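Local structure of conserved hypothetical secreted protein (Helicobacter pylori, 4RNZ) at residues T109-L114 / I139-R143; S174-Y178 / K306-I311; V240-G244 / F270-K276. The protein is a cell shape-determining, zinc-containing metallopeptidase of the M23B family that probably cleaves peptide cross-links of peptidoglycan. One frame throughout, in Å; residues are numbered along the deposited sequence.

Interaction 1: T109-L114 / I139-R143; sequences TNDPLL and IVYTR
L114, R143 and Y141 bury the most surface, where the start of helix 112-121 packs on strand 136-146 in the antiparallel sheet of the Csd3 second domain, away from the metal sites. The strand is extended, and I139, Y141 and R143 direct their CA-to-CB bonds toward the helix, whereas V140 directs its own away. The closest CA pair is L114 with Y141, 8.5 Å apart, bridged by side chains alone. Before the helix the chain kinks: N110 has positive phi (48/36), D111 is extended (-129/97), and P112-L114 are helical. L114, with chi1 t and chi2 p, sets CD2 over one face of the Y141 ring in a CH-pi contact, 3.7 Å from the centroid and 19° off its normal; its CD1 lies 4.1 Å from CG2 of I139. The branched end of leucine is broad enough to lie on the Y141 ring and still touch I139. Y141 (chi1 p) reaches T109, OH lying 3.9 Å from CG2. T109 OG1 accepts from D111 N at 3.0 Å, an ST turn, and bonds to I105. R143, with chi3 m, curls back so that NH1 donates to D111 OD2 at 2.8 Å; a weak second bond joins NH2 to the same OD2 at 3.2 Å. D111 is the N-cap: OD1 accepts from L113 N at 2.9 Å and OD2, weakly, from L114 N at 3.3 Å. One short aspartate thus caps the helix and forms a salt bridge: its charge is paired with arginine, and its oxygens are further satisfied by the NH groups at the helix start.

Interaction 2: S174-Y178 / K306-I311; sequences SNGHY and KNSRPI
K306-R309 forms a type I' beta turn, with N307 (57/39) and S308 (84/-11) both at positive phi; K306 N donates to R309 O at 2.8 Å, closing a hairpin. Facing it, in loop S174-Y178, N175 OD1 accepts from H177 N at 2.8 Å, an Asx turn, and G176 has phi/psi 93/-10. G176 and I311 are nearest, CA to CA 7.1 Å; a CB on G176 would clash with CD1 of I311 and, at these angles, jam against the carbonyl O of N175. K306, all-trans, spans the gap: NZ donates to G176 O at 2.9 Å and sits over the Y178 ring, 3.5 Å from its centroid, a cation-pi contact. Lysine thus supplies both length and charge. A water joins Y178 OH (2.6 Å) to N307 ND2 (3.3 Å), and I311 CD1 lies 4.1 Å from NE2 of H177, whose ND1 bonds to E185. The contact joins the second domain to the M23 peptidase domain, with Y178 packing on A121 and N307 on Q117 of helix 112-121.

Interaction 3: V240-G244 / F270-K276; sequences VGFMG and FANGLKK
M243 holds much of this contact, its all-trans side chain laid between F270 and the backbone of L274-K275. M243 CG stands over one face of the F270 ring, 4.1 Å from the centroid, a CH-pi contact; M243 SD, 5.0 Å from that centroid, makes a Met-aromatic one. M243 CE comes unusually close to L274 O, 2.9 Å without hydrogen bonding, and M243 SD lies 3.6 Å from K275 CA: long, unbranched methionine can follow such a crevice. Strand V240-M243 is distorted at G241. F270-K276 is a loop with a type II turn, A271-L274, in which G273 takes the positive-phi position, where a CB would jam against N272 O. V240 and K276 are nearest, CA to CA 5.2 Å, but V240's backbone bonds go to G277 and S278; K276 CE reaches G241 O at 3.1 Å. V240 CG2 packs on L274 CD1 at 3.9 Å. F270 and L274 also pack on V253 of strand 252-257, which pairs with strand 238-243 of the peptidase domain.

Overall arrangement
Interactions 1 and 2 are neighbours, their centres 16 Å apart and nearest atoms about 6 Å apart; helix 112-121, capped in interaction 1, lends Q117 and A121 to the surroundings of interaction 2. The centre of interaction 2 is about 6 Å from the centre of the chain in space, where the second domain meets the peptidase domain. The side chain of I311 is about 11 Å from that of H301, a zinc ligand with E34, H219 and D223, and about 14 Å from the zinc itself. Interaction 3 is nested in the chain between 174-178 and 306-311, with its centre 25 Å from that of interaction 2, and both reach the peptidase sheet. Interactions 1 and 3 lie on opposite sides of the chain's centre, their centres 32 Å apart, and both are away from the metal sites.

Interaction 1: T109-L114 / I139-R143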
ATOM      1  N   THR A 109      11.632  13.416 -11.040  1.00 35.15           N
ATOM      2  CA  THR A 109      10.781  12.239 -11.339  1.00 35.64           C
ATOM      3  C   THR A 109       9.357  12.560 -11.748  1.00 32.82           C
ATOM      4  O   THR A 109       8.633  11.680 -12.185  1.00 35.41           O
ATOM      5  CB  THR A 109      10.664  11.349 -10.083  1.00 35.48           C
ATOM      6  OG1 THR A 109       9.937  12.069  -9.064  1.00 31.83           O
ATOM      7  CG2 THR A 109      12.051  10.975  -9.571  1.00 35.17           C
ATOM      8  N   ASN A 110       8.950  13.801 -11.529  1.00 33.93           N
ATOM      9  CA  ASN A 110       7.571  14.216 -11.625  1.00 35.68           C
ATOM     10  C   ASN A 110       6.607  13.282 -10.869  1.00 36.28           C
ATOM     11  O   ASN A 110       5.470  13.081 -11.297  1.00 35.98           O
ATOM     12  CB  ASN A 110       7.167  14.344 -13.092  1.00 37.72           C
ATOM     13  CG  ASN A 110       5.903  15.150 -13.268  1.00 38.88           C
ATOM     14  OD1 ASN A 110       5.737  16.225 -12.673  1.00 41.36           O
ATOM     15  ND2 ASN A 110       4.992  14.636 -14.079  1.00 40.01           N
ATOM     16  N   ASP A 111       7.050  12.748  -9.732  1.00 36.21           N
ATOM     17  CA  ASP A 111       6.253  11.769  -9.000  1.00 34.62           C
ATOM     18  C   ASP A 111       6.051  12.068  -7.512  1.00 31.80           C
ATOM     19  O   ASP A 111       6.871  11.701  -6.677  1.00 32.42           O
ATOM     20  CB  ASP A 111       6.844  10.395  -9.141  1.00 34.02           C
ATOM     21  CG  ASP A 111       5.971   9.339  -8.472  1.00 33.22           C
ATOM     22  OD1 ASP A 111       4.784   9.602  -8.210  1.00 36.78           O
ATOM     23  OD2 ASP A 111       6.477   8.273  -8.211  1.00 35.84           O
ATOM     24  N   PRO A 112       4.919  12.673  -7.189  1.00 32.26           N
ATOM     25  CA  PRO A 112       4.522  12.931  -5.809  1.00 31.98           C
ATOM     26  C   PRO A 112       4.423  11.675  -4.947  1.00 31.73           C
ATOM     27  O   PRO A 112       4.671  11.735  -3.753  1.00 30.95           O
ATOM     28  CB  PRO A 112       3.171  13.634  -5.956  1.00 32.52           C
ATOM     29  CG  PRO A 112       3.226  14.265  -7.312  1.00 35.32           C
ATOM     30  CD  PRO A 112       3.978  13.277  -8.156  1.00 34.50           C
ATOM     31  N   LEU A 113       4.097  10.537  -5.543  1.00 33.18           N
ATOM     32  CA  LEU A 113       3.951   9.302  -4.779  1.00 30.95           C
ATOM     33  C   LEU A 113       5.288   8.889  -4.175  1.00 30.41           C
ATOM     34  O   LEU A 113       5.358   8.573  -2.991  1.00 27.37           O
ATOM     35  CB  LEU A 113       3.394   8.184  -5.652  1.00 32.55           C
ATOM     36  CG  LEU A 113       2.010   8.498  -6.244  1.00 32.93           C
ATOM     37  CD1 LEU A 113       1.629   7.436  -7.266  1.00 35.53           C
ATOM     38  CD2 LEU A 113       0.940   8.595  -5.181  1.00 33.63           C
ATOM     39  N   LEU A 114       6.338   8.904  -5.000  1.00 28.00           N
ATOM     40  CA  LEU A 114       7.692   8.565  -4.563  1.00 28.30           C
ATOM     41  C   LEU A 114       8.173   9.569  -3.518  1.00 28.07           C
ATOM     42  O   LEU A 114       8.794   9.180  -2.518  1.00 25.41           O
ATOM     43  CB  LEU A 114       8.665   8.537  -5.747  1.00 26.94           C
ATOM     44  CG  LEU A 114      10.109   8.158  -5.453  1.00 28.53           C
ATOM     45  CD1 LEU A 114      10.231   6.718  -5.005  1.00 30.33           C
ATOM     46  CD2 LEU A 114      10.981   8.376  -6.679  1.00 30.34           C
ATOM     47  N   ILE A 139      17.641   7.167  -4.200  1.00 28.44           N
ATOM     48  CA  ILE A 139      16.531   6.215  -4.057  1.00 29.23           C
ATOM     49  C   ILE A 139      16.626   5.186  -5.165  1.00 29.74           C
ATOM     50  O   ILE A 139      16.654   5.547  -6.344  1.00 30.94           O
ATOM     51  CB  ILE A 139      15.150   6.897  -4.157  1.00 27.52           C
ATOM     52  CG1 ILE A 139      15.139   8.212  -3.377  1.00 27.86           C
ATOM     53  CG2 ILE A 139      14.034   5.939  -3.697  1.00 26.62           C
ATOM     54  CD1 ILE A 139      13.821   8.937  -3.371  1.00 28.36           C
ATOM     55  N   VAL A 140      16.674   3.910  -4.795  1.00 30.97           N
ATOM     56  CA  VAL A 140      16.486   2.848  -5.751  1.00 29.89           C
ATOM     57  C   VAL A 140      15.048   2.374  -5.588  1.00 30.64           C
ATOM     58  O   VAL A 140      14.645   1.953  -4.501  1.00 27.37           O
ATOM     59  CB  VAL A 140      17.387   1.650  -5.508  1.00 31.26           C
ATOM     60  CG1 VAL A 140      17.098   0.574  -6.551  1.00 32.86           C
ATOM     61  CG2 VAL A 140      18.858   2.055  -5.539  1.00 32.10           C
ATOM     62  N   TYR A 141      14.267   2.449  -6.663  1.00 28.93           N
ATOM     63  CA  TYR A 141      12.850   2.099  -6.549  1.00 28.11           C
ATOM     64  C   TYR A 141      12.344   1.396  -7.776  1.00 28.94           C
ATOM     65  O   TYR A 141      12.856   1.599  -8.887  1.00 28.92           O
ATOM     66  CB  TYR A 141      12.005   3.333  -6.321  1.00 26.35           C
ATOM     67  CG  TYR A 141      12.003   4.333  -7.436  1.00 27.07           C
ATOM     68  CD1 TYR A 141      13.028   5.252  -7.570  1.00 27.05           C
ATOM     69  CD2 TYR A 141      10.983   4.364  -8.370  1.00 28.27           C
ATOM     70  CE1 TYR A 141      13.016   6.194  -8.571  1.00 27.69           C
ATOM     71  CE2 TYR A 141      10.969   5.294  -9.387  1.00 28.77           C
ATOM     72  CZ  TYR A 141      11.995   6.210  -9.481  1.00 29.79           C
ATOM     73  OH  TYR A 141      12.003   7.154 -10.475  1.00 29.28           O
ATOM     74  N   THR A 142      11.301   0.605  -7.567  1.00 30.63           N
ATOM     75  CA  THR A 142      10.619  -0.067  -8.657  1.00 29.79           C
ATOM     76  C   THR A 142       9.227   0.482  -8.826  1.00 30.39           C
ATOM     77  O   THR A 142       8.647   1.076  -7.906  1.00 28.26           O
ATOM     78  CB  THR A 142      10.524  -1.575  -8.446  1.00 29.79           C
ATOM     79  OG1 THR A 142       9.690  -1.875  -7.322  1.00 31.48           O
ATOM     80  CG2 THR A 142      11.891  -2.187  -8.245  1.00 31.60           C
ATOM     81  N   ARG A 143       8.705   0.295 -10.027  1.00 29.54           N
ATOM     82  CA  ARG A 143       7.342   0.707 -10.367  1.00 30.94           C
ATOM     83  C   ARG A 143       6.762  -0.445 -11.194  1.00 31.07           C
ATOM     84  O   ARG A 143       7.532  -1.137 -11.903  1.00 29.11           O
ATOM     85  CB  ARG A 143       7.441   1.978 -11.175  1.00 35.73           C
ATOM     86  CG  ARG A 143       6.417   3.037 -10.915  1.00 42.43           C
ATOM     87  CD  ARG A 143       6.533   4.165 -11.958  1.00 45.99           C
ATOM     88  NE  ARG A 143       7.512   5.244 -11.700  1.00 47.03           N
ATOM     89  CZ  ARG A 143       7.439   6.129 -10.698  1.00 51.16           C
ATOM     90  NH1 ARG A 143       6.478   6.027  -9.799  1.00 47.75           N
ATOM     91  NH2 ARG A 143       8.352   7.109 -10.571  1.00 53.27           N
TER

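Interaction 2: S174-Y178 / K306-I311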
ATOM      1  N   SER A 174      11.093  -8.078   1.653  1.00 40.84           N
ATOM      2  CA  SER A 174       9.907  -8.714   1.061  1.00 44.15           C
ATOM      3  C   SER A 174       8.684  -8.718   2.008  1.00 42.72           C
ATOM      4  O   SER A 174       7.542  -8.711   1.540  1.00 44.27           O
ATOM      5  CB  SER A 174      10.248 -10.143   0.650  1.00 43.26           C
ATOM      6  OG  SER A 174      10.820 -10.810   1.747  1.00 43.35           O
ATOM      7  N   ASN A 175       8.924  -8.712   3.321  1.00 41.44           N
ATOM      8  CA  ASN A 175       7.841  -8.577   4.318  1.00 40.64           C
ATOM      9  C   ASN A 175       7.122  -7.214   4.360  1.00 40.56           C
ATOM     10  O   ASN A 175       6.166  -7.062   5.113  1.00 41.18           O
ATOM     11  CB  ASN A 175       8.331  -8.961   5.735  1.00 39.27           C
ATOM     12  CG  ASN A 175       9.268  -7.921   6.348  1.00 39.28           C
ATOM     13  OD1 ASN A 175       9.281  -6.742   5.949  1.00 37.47           O
ATOM     14  ND2 ASN A 175      10.043  -8.346   7.334  1.00 33.89           N
ATOM     15  N   GLY A 176       7.589  -6.229   3.590  1.00 38.55           N
ATOM     16  CA  GLY A 176       6.918  -4.921   3.490  1.00 37.69           C
ATOM     17  C   GLY A 176       7.396  -3.831   4.447  1.00 36.71           C
ATOM     18  O   GLY A 176       7.020  -2.667   4.300  1.00 37.35           O
ATOM     19  N   HIS A 177       8.227  -4.199   5.417  1.00 33.93           N
ATOM     20  CA  HIS A 177       8.807  -3.252   6.372  1.00 34.82           C
ATOM     21  C   HIS A 177      10.182  -2.744   5.905  1.00 33.85           C
ATOM     22  O   HIS A 177      10.799  -3.361   5.047  1.00 35.53           O
ATOM     23  CB  HIS A 177       8.933  -3.927   7.730  1.00 34.45           C
ATOM     24  CG  HIS A 177       7.611  -4.362   8.298  1.00 36.85           C
ATOM     25  ND1 HIS A 177       7.122  -3.887   9.494  1.00 38.04           N
ATOM     26  CD2 HIS A 177       6.665  -5.209   7.819  1.00 39.76           C
ATOM     27  CE1 HIS A 177       5.941  -4.430   9.737  1.00 39.80           C
ATOM     28  NE2 HIS A 177       5.637  -5.232   8.736  1.00 38.07           N
ATOM     29  N   TYR A 178      10.625  -1.616   6.470  1.00 34.23           N
ATOM     30  CA  TYR A 178      11.921  -0.989   6.161  1.00 31.40           C
ATOM     31  C   TYR A 178      12.927  -1.315   7.255  1.00 32.66           C
ATOM     32  O   TYR A 178      12.562  -1.361   8.435  1.00 31.49           O
ATOM     33  CB  TYR A 178      11.800   0.524   6.116  1.00 32.08           C
ATOM     34  CG  TYR A 178      10.968   1.145   4.995  1.00 32.98           C
ATOM     35  CD1 TYR A 178      11.163   0.798   3.640  1.00 33.05           C
ATOM     36  CD2 TYR A 178      10.025   2.145   5.298  1.00 30.78           C
ATOM     37  CE1 TYR A 178      10.412   1.410   2.636  1.00 32.86           C
ATOM     38  CE2 TYR A 178       9.280   2.767   4.318  1.00 31.95           C
ATOM     39  CZ  TYR A 178       9.459   2.401   2.981  1.00 33.99           C
ATOM     40  OH  TYR A 178       8.697   3.064   2.027  1.00 28.91           O
ATOM     41  N   LYS A 306      -0.171  -0.137   3.448  1.00 27.01           N
ATOM     42  CA  LYS A 306       1.029   0.695   3.415  1.00 28.26           C
ATOM     43  C   LYS A 306       1.272   1.129   1.972  1.00 29.81           C
ATOM     44  O   LYS A 306       1.512   0.284   1.129  1.00 27.35           O
ATOM     45  CB  LYS A 306       2.248  -0.076   3.907  1.00 29.06           C
ATOM     46  CG  LYS A 306       3.537   0.745   3.876  1.00 30.63           C
ATOM     47  CD  LYS A 306       4.746  -0.020   4.406  1.00 33.91           C
ATOM     48  CE  LYS A 306       6.052   0.746   4.169  1.00 35.70           C
ATOM     49  NZ  LYS A 306       7.235   0.155   4.875  1.00 37.43           N
ATOM     50  N   ASN A 307       1.233   2.429   1.709  1.00 26.92           N
ATOM     51  CA  ASN A 307       1.491   2.958   0.358  1.00 28.05           C
ATOM     52  C   ASN A 307       0.525   2.338  -0.660  1.00 29.17           C
ATOM     53  O   ASN A 307       0.905   1.985  -1.779  1.00 30.06           O
ATOM     54  CB  ASN A 307       2.954   2.743  -0.040  1.00 26.67           C
ATOM     55  CG  ASN A 307       3.885   3.706   0.672  1.00 26.95           C
ATOM     56  OD1 ASN A 307       3.523   4.839   0.885  1.00 25.42           O
ATOM     57  ND2 ASN A 307       5.076   3.255   1.029  1.00 27.21           N
ATOM     58  N   SER A 308      -0.714   2.172  -0.205  1.00 27.66           N
ATOM     59  CA  SER A 308      -1.837   1.659  -0.984  1.00 29.72           C
ATOM     60  C   SER A 308      -1.926   0.133  -1.044  1.00 30.69           C
ATOM     61  O   SER A 308      -2.943  -0.404  -1.481  1.00 31.56           O
ATOM     62  CB  SER A 308      -1.855   2.290  -2.399  1.00 30.92           C
ATOM     63  OG  SER A 308      -1.044   1.497  -3.273  1.00 30.71           O
ATOM     64  N   ARG A 309      -0.898  -0.579  -0.593  1.00 30.92           N
ATOM     65  CA  ARG A 309      -0.861  -2.022  -0.683  1.00 31.38           C
ATOM     66  C   ARG A 309      -1.226  -2.683   0.654  1.00 33.17           C
ATOM     67  O   ARG A 309      -0.716  -2.303   1.687  1.00 30.68           O
ATOM     68  CB  ARG A 309       0.518  -2.474  -1.108  1.00 33.51           C
ATOM     69  CG  ARG A 309       0.878  -2.010  -2.525  1.00 33.97           C
ATOM     70  CD  ARG A 309       2.288  -2.424  -2.892  1.00 34.40           C
ATOM     71  NE  ARG A 309       3.282  -1.621  -2.191  1.00 33.74           N
ATOM     72  CZ  ARG A 309       3.870  -0.517  -2.668  1.00 32.55           C
ATOM     73  NH1 ARG A 309       3.595  -0.027  -3.880  1.00 32.62           N
ATOM     74  NH2 ARG A 309       4.770   0.108  -1.918  1.00 31.85           N
ATOM     75  N   PRO A 310      -2.126  -3.671   0.628  1.00 34.03           N
ATOM     76  CA  PRO A 310      -2.474  -4.372   1.866  1.00 30.81           C
ATOM     77  C   PRO A 310      -1.254  -5.060   2.447  1.00 33.87           C
ATOM     78  O   PRO A 310      -0.430  -5.605   1.713  1.00 33.36           O
ATOM     79  CB  PRO A 310      -3.528  -5.415   1.421  1.00 34.13           C
ATOM     80  CG  PRO A 310      -3.545  -5.418  -0.070  1.00 33.26           C
ATOM     81  CD  PRO A 310      -2.792  -4.224  -0.565  1.00 33.47           C
ATOM     82  N   ILE A 311      -1.146  -5.024   3.770  1.00 30.27           N
ATOM     83  CA  ILE A 311      -0.034  -5.589   4.490  1.00 32.86           C
ATOM     84  C   ILE A 311      -0.607  -6.270   5.746  1.00 31.20           C
ATOM     85  O   ILE A 311      -1.649  -5.846   6.275  1.00 28.22           O
ATOM     86  CB  ILE A 311       1.016  -4.483   4.797  1.00 33.70           C
ATOM     87  CG1 ILE A 311       2.311  -5.091   5.350  1.00 40.19           C
ATOM     88  CG2 ILE A 311       0.450  -3.438   5.750  1.00 35.86           C
ATOM     89  CD1 ILE A 311       3.516  -4.152   5.366  1.00 41.18           C
TER
HETATM   90  O   HOH W   1       7.192   5.074   2.710  1.00 27.92           O

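Interaction 3: V240-G244 / F270-K276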
ATOM      1  N   VAL A 240      -9.542  10.382  10.436  1.00 32.46           N
ATOM      2  CA  VAL A 240     -10.597   9.643   9.764  1.00 35.59           C
ATOM      3  C   VAL A 240     -10.726  10.134   8.327  1.00 37.00           C
ATOM      4  O   VAL A 240     -10.885  11.314   8.101  1.00 34.76           O
ATOM      5  CB  VAL A 240     -11.948   9.815  10.462  1.00 36.30           C
ATOM      6  CG1 VAL A 240     -13.058   9.079   9.707  1.00 35.54           C
ATOM      7  CG2 VAL A 240     -11.862   9.290  11.873  1.00 36.76           C
ATOM      8  N   GLY A 241     -10.660   9.217   7.374  1.00 39.73           N
ATOM      9  CA  GLY A 241     -10.817   9.551   5.953  1.00 42.83           C
ATOM     10  C   GLY A 241     -12.220   9.251   5.502  1.00 45.06           C
ATOM     11  O   GLY A 241     -12.910  10.101   4.989  1.00 57.82           O
ATOM     12  N   PHE A 242     -12.641   8.021   5.691  1.00 48.73           N
ATOM     13  CA  PHE A 242     -13.982   7.618   5.337  1.00 45.61           C
ATOM     14  C   PHE A 242     -14.638   7.020   6.562  1.00 44.87           C
ATOM     15  O   PHE A 242     -13.995   6.403   7.411  1.00 45.33           O
ATOM     16  CB  PHE A 242     -13.963   6.599   4.193  1.00 44.77           C
ATOM     17  CG  PHE A 242     -15.319   6.033   3.867  1.00 41.80           C
ATOM     18  CD1 PHE A 242     -15.807   4.917   4.546  1.00 42.09           C
ATOM     19  CD2 PHE A 242     -16.109   6.607   2.872  1.00 42.08           C
ATOM     20  CE1 PHE A 242     -17.058   4.388   4.255  1.00 41.00           C
ATOM     21  CE2 PHE A 242     -17.361   6.081   2.574  1.00 42.10           C
ATOM     22  CZ  PHE A 242     -17.837   4.980   3.276  1.00 43.89           C
ATOM     23  N   MET A 243     -15.937   7.192   6.626  1.00 42.19           N
ATOM     24  CA  MET A 243     -16.716   6.678   7.693  1.00 44.01           C
ATOM     25  C   MET A 243     -18.145   6.540   7.164  1.00 44.68           C
ATOM     26  O   MET A 243     -18.792   7.533   6.848  1.00 47.04           O
ATOM     27  CB  MET A 243     -16.636   7.681   8.812  1.00 46.58           C
ATOM     28  CG  MET A 243     -17.456   7.318   9.997  1.00 52.45           C
ATOM     29  SD  MET A 243     -17.219   8.607  11.204  1.00 58.25           S
ATOM     30  CE  MET A 243     -18.651   8.232  12.190  1.00 49.97           C
ATOM     31  N   GLY A 244     -18.627   5.315   7.024  1.00 42.31           N
ATOM     32  CA  GLY A 244     -19.969   5.101   6.507  1.00 40.52           C
ATOM     33  C   GLY A 244     -20.123   3.662   6.101  1.00 43.59           C
ATOM     34  O   GLY A 244     -19.464   2.795   6.673  1.00 40.81           O
ATOM     35  N   PHE A 270     -20.852   3.574  15.056  1.00 34.56           N
ATOM     36  CA  PHE A 270     -19.686   4.440  15.187  1.00 37.82           C
ATOM     37  C   PHE A 270     -19.763   5.146  16.530  1.00 39.84           C
ATOM     38  O   PHE A 270     -20.853   5.335  17.058  1.00 41.08           O
ATOM     39  CB  PHE A 270     -19.672   5.495  14.079  1.00 38.64           C
ATOM     40  CG  PHE A 270     -19.800   4.920  12.693  1.00 38.79           C
ATOM     41  CD1 PHE A 270     -18.814   4.080  12.185  1.00 39.67           C
ATOM     42  CD2 PHE A 270     -20.900   5.233  11.888  1.00 41.92           C
ATOM     43  CE1 PHE A 270     -18.926   3.541  10.911  1.00 40.25           C
ATOM     44  CE2 PHE A 270     -21.021   4.703  10.613  1.00 42.05           C
ATOM     45  CZ  PHE A 270     -20.028   3.861  10.121  1.00 42.87           C
ATOM     46  N   ALA A 271     -18.623   5.557  17.069  1.00 37.67           N
ATOM     47  CA  ALA A 271     -18.607   6.327  18.313  1.00 39.25           C
ATOM     48  C   ALA A 271     -19.273   7.685  18.083  1.00 41.55           C
ATOM     49  O   ALA A 271     -19.003   8.335  17.087  1.00 39.74           O
ATOM     50  CB  ALA A 271     -17.176   6.551  18.787  1.00 34.59           C
ATOM     51  N   ASN A 272     -20.094   8.117  19.033  1.00 43.42           N
ATOM     52  CA  ASN A 272     -20.661   9.460  19.012  1.00 46.50           C
ATOM     53  C   ASN A 272     -19.664  10.578  18.698  1.00 46.03           C
ATOM     54  O   ASN A 272     -18.622  10.704  19.339  1.00 42.83           O
ATOM     55  CB  ASN A 272     -21.335   9.772  20.352  1.00 52.75           C
ATOM     56  CG  ASN A 272     -22.242  10.997  20.265  1.00 58.23           C
ATOM     57  OD1 ASN A 272     -21.783  12.140  20.343  1.00 62.31           O
ATOM     58  ND2 ASN A 272     -23.530  10.758  20.080  1.00 62.43           N
ATOM     59  N   GLY A 273     -19.980  11.396  17.702  1.00 43.61           N
ATOM     60  CA  GLY A 273     -19.153  12.550  17.406  1.00 45.90           C
ATOM     61  C   GLY A 273     -17.956  12.268  16.525  1.00 47.62           C
ATOM     62  O   GLY A 273     -17.264  13.199  16.103  1.00 47.23           O
ATOM     63  N   LEU A 274     -17.699  11.000  16.223  1.00 45.09           N
ATOM     64  CA  LEU A 274     -16.650  10.684  15.269  1.00 45.08           C
ATOM     65  C   LEU A 274     -17.122  11.119  13.875  1.00 44.67           C
ATOM     66  O   LEU A 274     -18.244  10.828  13.505  1.00 40.54           O
ATOM     67  CB  LEU A 274     -16.384   9.178  15.275  1.00 44.46           C
ATOM     68  CG  LEU A 274     -15.159   8.735  14.484  1.00 44.07           C
ATOM     69  CD1 LEU A 274     -13.890   9.209  15.179  1.00 43.94           C
ATOM     70  CD2 LEU A 274     -15.169   7.221  14.311  1.00 44.87           C
ATOM     71  N   LYS A 275     -16.276  11.793  13.106  1.00 46.23           N
ATOM     72  CA  LYS A 275     -16.627  12.082  11.713  1.00 49.20           C
ATOM     73  C   LYS A 275     -15.424  12.190  10.806  1.00 46.54           C
ATOM     74  O   LYS A 275     -14.275  12.351  11.250  1.00 44.03           O
ATOM     75  CB  LYS A 275     -17.463  13.368  11.611  1.00 53.24           C
ATOM     76  CG  LYS A 275     -16.681  14.637  11.891  1.00 57.00           C
ATOM     77  CD  LYS A 275     -17.563  15.811  12.305  1.00 62.21           C
ATOM     78  CE  LYS A 275     -16.722  16.862  13.029  1.00 66.99           C
ATOM     79  NZ  LYS A 275     -17.443  18.148  13.267  1.00 72.13           N
ATOM     80  N   LYS A 276     -15.708  12.115   9.514  1.00 47.37           N
ATOM     81  CA  LYS A 276     -14.735  12.445   8.490  1.00 46.82           C
ATOM     82  C   LYS A 276     -13.889  13.632   8.929  1.00 44.05           C
ATOM     83  O   LYS A 276     -14.401  14.637   9.409  1.00 43.37           O
ATOM     84  CB  LYS A 276     -15.472  12.760   7.194  1.00 52.69           C
ATOM     85  CG  LYS A 276     -14.649  12.576   5.940  1.00 54.23           C
ATOM     86  CD  LYS A 276     -15.563  12.264   4.762  1.00 57.00           C
ATOM     87  CE  LYS A 276     -14.803  12.099   3.457  1.00 62.07           C
ATOM     88  NZ  LYS A 276     -13.687  13.077   3.303  1.00 65.16           N
TER